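Local coordinates for DNA sulfur modification protein DndE (Escherichia coli, PDB 4LRV) that takes part in DNA phosphorothioation, the sulfur modification of the DNA backbone, and probably acts by binding DNA, at residues Lys18-Lys21 with Gly22-Ile26; Phe44-Pro48 with Glu49-Lys53. All coordinates share one frame; numbering follows the deposited sequence.

Interaction 1. Residues Lys18-Lys21 with Gly22-Ile26; sequences KKLK and GYTGI
The C-terminal end of helix 11-23 closes here in an ST turn, with Leu20 and Thr24 meeting where the chain leaves the helix for the loop before helix 28-40. Two ordinary helical bonds lead up to it, Gly22 N to Lys18 O at 3.0 Å and Tyr23 N to Lys19 O at 3.2 Å. Next, Leu20 O is gripped twice by one residue. Thr24 N reaches Leu20 O at 2.8 Å, nearly in line with the C=O bond, and Thr24 OG1 gives Leu20 O a second hydrogen bond of 2.6 Å from above the carbonyl plane. What puts the hydroxyl there is chi1 of 70°, which sets OG1 between the threonine's own N and carbonyl carbon and leaves CG2 anti to that carbon. Thr24 CG2 then lies 3.7 Å from Leu20 CD1, the two side chains crossing obliquely, and Leu20 itself packs on Ala31 of helix 28-40. With a valine here the hydroxyl is gone, so Leu20 O would probably lose its second grip from this residue and Ile26 N its side-chain acceptor, leaving the exit from the helix less firmly set. Subunits also join at this turn: Lys21 NZ bonds to Gly25 O of a neighbouring subunit, and Lys18 NZ to Gly22 O of that same subunit, so lysine ammonium groups meet backbone carbonyls at the corresponding turn of that chain. The turn itself is completed by Ile26 N, which donates to Thr24 OG1 at 3.1 Å.

Interaction 2. Residues Phe44-Pro48 with Glu49-Lys53; sequences FRYSP and ERDSK
Tyr46 and Asp51 flank a type I beta turn, Ser47 to Arg50, and meet beside it in the long loop between helix 28-40 and strand 61-62. Their side chains cross at about a right angle, with ring and carboxylate planes 86° apart. Asp51 OD2 lies at the edge of the ring, in its plane, where it takes a hydrogen bond of 2.7 Å from Tyr46 OH and also sits 3.0 Å from Tyr46 CE2. The phenol reaches OD2 on the anti side of the carboxylate, 22° out of its plane. Both side chains have CG anti to their own backbone N (chi1 175° in Tyr46), which lets them come together beside the turn. The other oxygen, OD1, receives a weak bond from Lys53 N. Tyr46 also rests on Lys92 and Ala96 of helix 87-103, and Asp51 touches Lys92 as well, so this pair lays the loop along that helix.

Arg50 N closes the beta turn, donating to Ser47 O over 3.2 Å from above the carbonyl plane. Beside it Glu49 folds back through a bend at chi2, presenting one oxygen to Ser47 and the other to Arg50. Glu49 OE1 is modelled 2.4 Å from Ser47 OG, a very short hydrogen bond whose exact length is doubtful. Glu49 OE2 forms a salt bridge with Arg50 NE, also modelled at a doubtful 2.4 Å, the glutamate CD lying at the edge of the guanidinium and in its plane. Ser47 CB approaches that guanidinium obliquely, 3.3 Å from Arg50 NH2.

How the interactions relate
Interactions 1 and 2 are both local turns, but they sit on opposite sides of the chain's centre, with centres about 27 Å apart and nearest atoms about 13 Å apart. The first is partly buried, ends helix 11-23 and lies at a junction between subunits; the second is a surface contact within the loop after helix 28-40, which no other chain of the assembly touches. That helix relates them along the chain: 22-26 leads into it, and 44-48 follows it. Their chemistry differs accordingly. In interaction 1 most acceptors are backbone carbonyls, joined by one threonine hydroxyl, with a leucine and a threonine methyl beside them, whereas in interaction 2 carboxylates take most of the side-chain bonds, including a salt bridge.

Interaction 1. Residues Lys18-Lys21 with Gly22-Ile26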
ATOM      1  N   LYS A  18      18.580  -6.884   4.666  1.00 15.71           N
ATOM      2  CA  LYS A  18      17.855  -7.494   5.776  1.00 16.16           C
ATOM      3  C   LYS A  18      17.816  -6.594   7.015  1.00 16.81           C
ATOM      4  O   LYS A  18      16.805  -6.541   7.716  1.00 16.80           O
ATOM      5  CB  LYS A  18      18.484  -8.848   6.139  1.00 16.11           C
ATOM      6  CG  LYS A  18      17.935  -9.459   7.436  1.00 17.68           C
ATOM      7  CD  LYS A  18      18.857 -10.497   8.048  1.00 20.37           C
ATOM      8  CE  LYS A  18      18.463 -10.767   9.497  1.00 22.56           C
ATOM      9  NZ  LYS A  18      19.365 -11.760  10.161  1.00 23.70           N
ATOM     10  N   LYS A  19      18.923  -5.900   7.281  1.00 17.53           N
ATOM     11  CA  LYS A  19      19.066  -5.083   8.485  1.00 17.63           C
ATOM     12  C   LYS A  19      18.281  -3.805   8.355  1.00 17.50           C
ATOM     13  O   LYS A  19      17.683  -3.353   9.316  1.00 17.47           O
ATOM     14  CB  LYS A  19      20.528  -4.761   8.768  1.00 17.55           C
ATOM     15  CG  LYS A  19      21.329  -5.963   9.194  1.00 18.69           C
ATOM     16  CD  LYS A  19      22.804  -5.632   9.282  1.00 20.64           C
ATOM     17  CE  LYS A  19      23.627  -6.897   9.279  1.00 22.21           C
ATOM     18  NZ  LYS A  19      24.673  -6.854  10.326  1.00 23.42           N
ATOM     19  N   LEU A  20      18.294  -3.227   7.160  1.00 17.79           N
ATOM     20  CA  LEU A  20      17.470  -2.067   6.867  1.00 17.83           C
ATOM     21  C   LEU A  20      16.004  -2.414   7.100  1.00 17.42           C
ATOM     22  O   LEU A  20      15.269  -1.640   7.694  1.00 17.04           O
ATOM     23  CB  LEU A  20      17.680  -1.604   5.425  1.00 18.08           C
ATOM     24  CG  LEU A  20      16.804  -0.430   4.978  1.00 18.24           C
ATOM     25  CD1 LEU A  20      17.170   0.818   5.774  1.00 18.23           C
ATOM     26  CD2 LEU A  20      16.919  -0.191   3.477  1.00 15.97           C
ATOM     27  N   LYS A  21      15.586  -3.591   6.645  1.00 17.30           N
ATOM     28  CA  LYS A  21      14.241  -4.051   6.944  1.00 17.41           C
ATOM     29  C   LYS A  21      14.006  -4.152   8.454  1.00 17.67           C
ATOM     30  O   LYS A  21      12.910  -3.882   8.932  1.00 17.57           O
ATOM     31  CB  LYS A  21      13.957  -5.402   6.307  1.00 17.20           C
ATOM     32  CG  LYS A  21      12.673  -5.981   6.826  1.00 18.52           C
ATOM     33  CD  LYS A  21      12.249  -7.212   6.104  1.00 21.24           C
ATOM     34  CE  LYS A  21      10.732  -7.370   6.239  1.00 22.31           C
ATOM     35  NZ  LYS A  21      10.260  -8.497   5.382  1.00 22.71           N
ATOM     36  N   GLY A  22      15.034  -4.562   9.192  1.00 17.73           N
ATOM     37  CA  GLY A  22      14.941  -4.685  10.630  1.00 17.94           C
ATOM     38  C   GLY A  22      14.515  -3.401  11.294  1.00 18.65           C
ATOM     39  O   GLY A  22      13.606  -3.414  12.123  1.00 18.38           O
ATOM     40  N   TYR A  23      15.172  -2.302  10.908  1.00 19.80           N
ATOM     41  CA  TYR A  23      14.947  -0.952  11.454  1.00 20.97           C
ATOM     42  C   TYR A  23      13.786  -0.201  10.823  1.00 20.25           C
ATOM     43  O   TYR A  23      13.160   0.646  11.459  1.00 20.62           O
ATOM     44  CB  TYR A  23      16.181  -0.089  11.235  1.00 22.10           C
ATOM     45  CG  TYR A  23      17.207  -0.187  12.317  1.00 26.53           C
ATOM     46  CD1 TYR A  23      17.154   0.648  13.431  1.00 29.77           C
ATOM     47  CD2 TYR A  23      18.247  -1.103  12.225  1.00 29.94           C
ATOM     48  CE1 TYR A  23      18.111   0.566  14.427  1.00 32.02           C
ATOM     49  CE2 TYR A  23      19.208  -1.197  13.218  1.00 32.24           C
ATOM     50  CZ  TYR A  23      19.138  -0.363  14.313  1.00 33.22           C
ATOM     51  OH  TYR A  23      20.103  -0.461  15.292  1.00 35.33           O
ATOM     52  N   THR A  24      13.549  -0.458   9.548  1.00 19.24           N
ATOM     53  CA  THR A  24      12.504   0.227   8.827  1.00 18.97           C
ATOM     54  C   THR A  24      11.496  -0.848   8.430  1.00 19.44           C
ATOM     55  O   THR A  24      11.714  -2.030   8.684  1.00 19.92           O
ATOM     56  CB  THR A  24      13.081   0.944   7.596  1.00 18.95           C
ATOM     57  OG1 THR A  24      13.480  -0.014   6.612  1.00 19.18           O
ATOM     58  CG2 THR A  24      14.304   1.747   7.978  1.00 19.43           C
ATOM     59  N   GLY A  25      10.382  -0.487   7.829  1.00 19.10           N
ATOM     60  CA  GLY A  25       9.535  -1.566   7.344  1.00 19.11           C
ATOM     61  C   GLY A  25       9.996  -2.106   5.994  1.00 18.11           C
ATOM     62  O   GLY A  25       9.481  -3.112   5.509  1.00 17.74           O
ATOM     63  N   ILE A  26      10.971  -1.427   5.401  1.00 17.58           N
ATOM     64  CA  ILE A  26      11.268  -1.569   3.974  1.00 17.18           C
ATOM     65  C   ILE A  26      11.758  -2.964   3.606  1.00 16.56           C
ATOM     66  O   ILE A  26      12.767  -3.440   4.121  1.00 16.21           O
ATOM     67  CB  ILE A  26      12.291  -0.520   3.513  1.00 17.41           C
ATOM     68  CG1 ILE A  26      11.834   0.883   3.941  1.00 17.35           C
ATOM     69  CG2 ILE A  26      12.503  -0.623   2.007  1.00 17.55           C
ATOM     70  CD1 ILE A  26      12.946   1.933   4.004  1.00 16.90           C
TER

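Interaction 2. Residues Phe44-Pro48 with Glu49-Lys53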
ATOM      1  N   PHE A  44      29.512   7.168  -7.809  1.00 15.62           N
ATOM      2  CA  PHE A  44      29.875   5.786  -8.005  1.00 15.30           C
ATOM      3  C   PHE A  44      29.525   5.322  -9.423  1.00 14.25           C
ATOM      4  O   PHE A  44      28.493   5.694  -9.963  1.00 13.44           O
ATOM      5  CB  PHE A  44      29.211   4.887  -6.961  1.00 15.66           C
ATOM      6  CG  PHE A  44      29.518   3.437  -7.150  1.00 16.52           C
ATOM      7  CD1 PHE A  44      30.634   2.871  -6.555  1.00 16.78           C
ATOM      8  CD2 PHE A  44      28.707   2.642  -7.959  1.00 16.26           C
ATOM      9  CE1 PHE A  44      30.931   1.529  -6.739  1.00 16.65           C
ATOM     10  CE2 PHE A  44      28.998   1.308  -8.157  1.00 16.49           C
ATOM     11  CZ  PHE A  44      30.115   0.748  -7.544  1.00 16.69           C
ATOM     12  N   ARG A  45      30.422   4.536 -10.014  1.00 13.82           N
ATOM     13  CA  ARG A  45      30.202   3.914 -11.308  1.00 13.83           C
ATOM     14  C   ARG A  45      30.889   2.561 -11.329  1.00 14.89           C
ATOM     15  O   ARG A  45      32.052   2.425 -10.927  1.00 15.71           O
ATOM     16  CB  ARG A  45      30.748   4.768 -12.452  1.00 13.20           C
ATOM     17  CG  ARG A  45      29.955   6.025 -12.798  1.00 12.40           C
ATOM     18  CD  ARG A  45      28.572   5.702 -13.333  1.00 11.45           C
ATOM     19  NE  ARG A  45      27.842   6.914 -13.696  1.00 12.54           N
ATOM     20  CZ  ARG A  45      27.170   7.688 -12.842  1.00 13.18           C
ATOM     21  NH1 ARG A  45      27.129   7.395 -11.547  1.00 13.29           N
ATOM     22  NH2 ARG A  45      26.543   8.771 -13.284  1.00 13.13           N
ATOM     23  N   TYR A  46      30.163   1.557 -11.796  1.00 15.23           N
ATOM     24  CA  TYR A  46      30.749   0.257 -12.024  1.00 15.86           C
ATOM     25  C   TYR A  46      31.775   0.321 -13.160  1.00 16.46           C
ATOM     26  O   TYR A  46      31.623   1.085 -14.110  1.00 16.53           O
ATOM     27  CB  TYR A  46      29.662  -0.771 -12.347  1.00 15.36           C
ATOM     28  CG  TYR A  46      30.210  -2.130 -12.710  1.00 15.65           C
ATOM     29  CD1 TYR A  46      30.482  -2.458 -14.036  1.00 15.68           C
ATOM     30  CD2 TYR A  46      30.478  -3.078 -11.727  1.00 16.37           C
ATOM     31  CE1 TYR A  46      30.989  -3.700 -14.376  1.00 17.30           C
ATOM     32  CE2 TYR A  46      30.994  -4.329 -12.059  1.00 17.05           C
ATOM     33  CZ  TYR A  46      31.240  -4.634 -13.385  1.00 18.03           C
ATOM     34  OH  TYR A  46      31.750  -5.867 -13.732  1.00 19.47           O
ATOM     35  N   SER A  47      32.809  -0.501 -13.053  1.00 17.62           N
ATOM     36  CA  SER A  47      33.749  -0.686 -14.141  1.00 18.94           C
ATOM     37  C   SER A  47      34.264  -2.129 -14.078  1.00 20.21           C
ATOM     38  O   SER A  47      34.669  -2.592 -13.017  1.00 20.34           O
ATOM     39  CB  SER A  47      34.887   0.330 -14.045  1.00 18.44           C
ATOM     40  OG  SER A  47      35.582   0.414 -15.270  1.00 16.88           O
ATOM     41  N   PRO A  48      34.263  -2.838 -15.221  1.00 21.36           N
ATOM     42  CA  PRO A  48      34.475  -4.287 -15.184  1.00 22.53           C
ATOM     43  C   PRO A  48      35.894  -4.688 -14.810  1.00 24.09           C
ATOM     44  O   PRO A  48      36.105  -5.769 -14.258  1.00 24.24           O
ATOM     45  CB  PRO A  48      34.141  -4.732 -16.614  1.00 22.36           C
ATOM     46  CG  PRO A  48      34.457  -3.538 -17.458  1.00 22.15           C
ATOM     47  CD  PRO A  48      34.203  -2.317 -16.602  1.00 21.26           C
ATOM     48  N   GLU A  49      36.860  -3.821 -15.082  1.00 26.35           N
ATOM     49  CA  GLU A  49      38.262  -4.163 -14.819  1.00 28.62           C
ATOM     50  C   GLU A  49      38.660  -3.987 -13.342  1.00 29.40           C
ATOM     51  O   GLU A  49      39.821  -4.126 -12.991  1.00 30.41           O
ATOM     52  CB  GLU A  49      39.199  -3.387 -15.767  1.00 29.00           C
ATOM     53  CG  GLU A  49      39.613  -1.976 -15.296  1.00 29.42           C
ATOM     54  CD  GLU A  49      38.435  -1.081 -14.944  1.00 28.05           C
ATOM     55  OE1 GLU A  49      37.491  -1.009 -15.748  1.00 28.20           O
ATOM     56  OE2 GLU A  49      38.456  -0.453 -13.862  1.00 27.42           O
ATOM     57  N   ARG A  50      37.684  -3.685 -12.491  1.00 29.97           N
ATOM     58  CA  ARG A  50      37.890  -3.529 -11.051  1.00 30.19           C
ATOM     59  C   ARG A  50      36.756  -4.264 -10.350  1.00 30.31           C
ATOM     60  O   ARG A  50      35.949  -3.645  -9.658  1.00 30.68           O
ATOM     61  CB  ARG A  50      37.804  -2.049 -10.659  1.00 30.59           C
ATOM     62  CG  ARG A  50      39.058  -1.211 -10.885  1.00 31.76           C
ATOM     63  CD  ARG A  50      38.743   0.274 -10.676  1.00 32.57           C
ATOM     64  NE  ARG A  50      38.135   0.863 -11.875  1.00 32.14           N
ATOM     65  CZ  ARG A  50      37.637   2.098 -11.970  1.00 30.33           C
ATOM     66  NH1 ARG A  50      37.634   2.932 -10.934  1.00 31.44           N
ATOM     67  NH2 ARG A  50      37.136   2.500 -13.119  1.00 29.27           N
ATOM     68  N   ASP A  51      36.669  -5.573 -10.539  1.00 30.53           N
ATOM     69  CA  ASP A  51      35.511  -6.305 -10.045  1.00 30.33           C
ATOM     70  C   ASP A  51      35.815  -7.726  -9.571  1.00 30.71           C
ATOM     71  O   ASP A  51      35.766  -8.691 -10.344  1.00 30.95           O
ATOM     72  CB  ASP A  51      34.396  -6.310 -11.097  1.00 29.99           C
ATOM     73  CG  ASP A  51      33.063  -6.789 -10.538  1.00 29.26           C
ATOM     74  OD1 ASP A  51      32.938  -6.938  -9.305  1.00 27.90           O
ATOM     75  OD2 ASP A  51      32.134  -7.014 -11.340  1.00 30.34           O
ATOM     76  N   SER A  52      36.111  -7.845  -8.285  1.00 30.56           N
ATOM     77  CA  SER A  52      36.281  -9.149  -7.675  1.00 30.90           C
ATOM     78  C   SER A  52      35.136  -9.362  -6.690  1.00 30.03           C
ATOM     79  O   SER A  52      35.366  -9.552  -5.494  1.00 30.35           O
ATOM     80  CB  SER A  52      37.649  -9.232  -6.978  1.00 31.40           C
ATOM     81  OG  SER A  52      37.633 -10.119  -5.864  1.00 32.21           O
ATOM     82  N   LYS A  53      33.904  -9.316  -7.191  1.00 28.42           N
ATOM     83  CA  LYS A  53      32.739  -9.425  -6.315  1.00 27.86           C
ATOM     84  C   LYS A  53      31.809 -10.566  -6.719  1.00 28.01           C
ATOM     85  O   LYS A  53      31.127 -10.494  -7.738  1.00 28.68           O
ATOM     86  CB  LYS A  53      31.975  -8.097  -6.262  1.00 27.45           C
ATOM     87  CG  LYS A  53      30.999  -7.994  -5.099  1.00 27.99           C
ATOM     88  CD  LYS A  53      31.680  -8.271  -3.752  1.00 28.49           C
ATOM     89  CE  LYS A  53      30.665  -8.646  -2.660  1.00 29.05           C
ATOM     90  NZ  LYS A  53      29.676  -7.537  -2.373  1.00 30.01           N
TER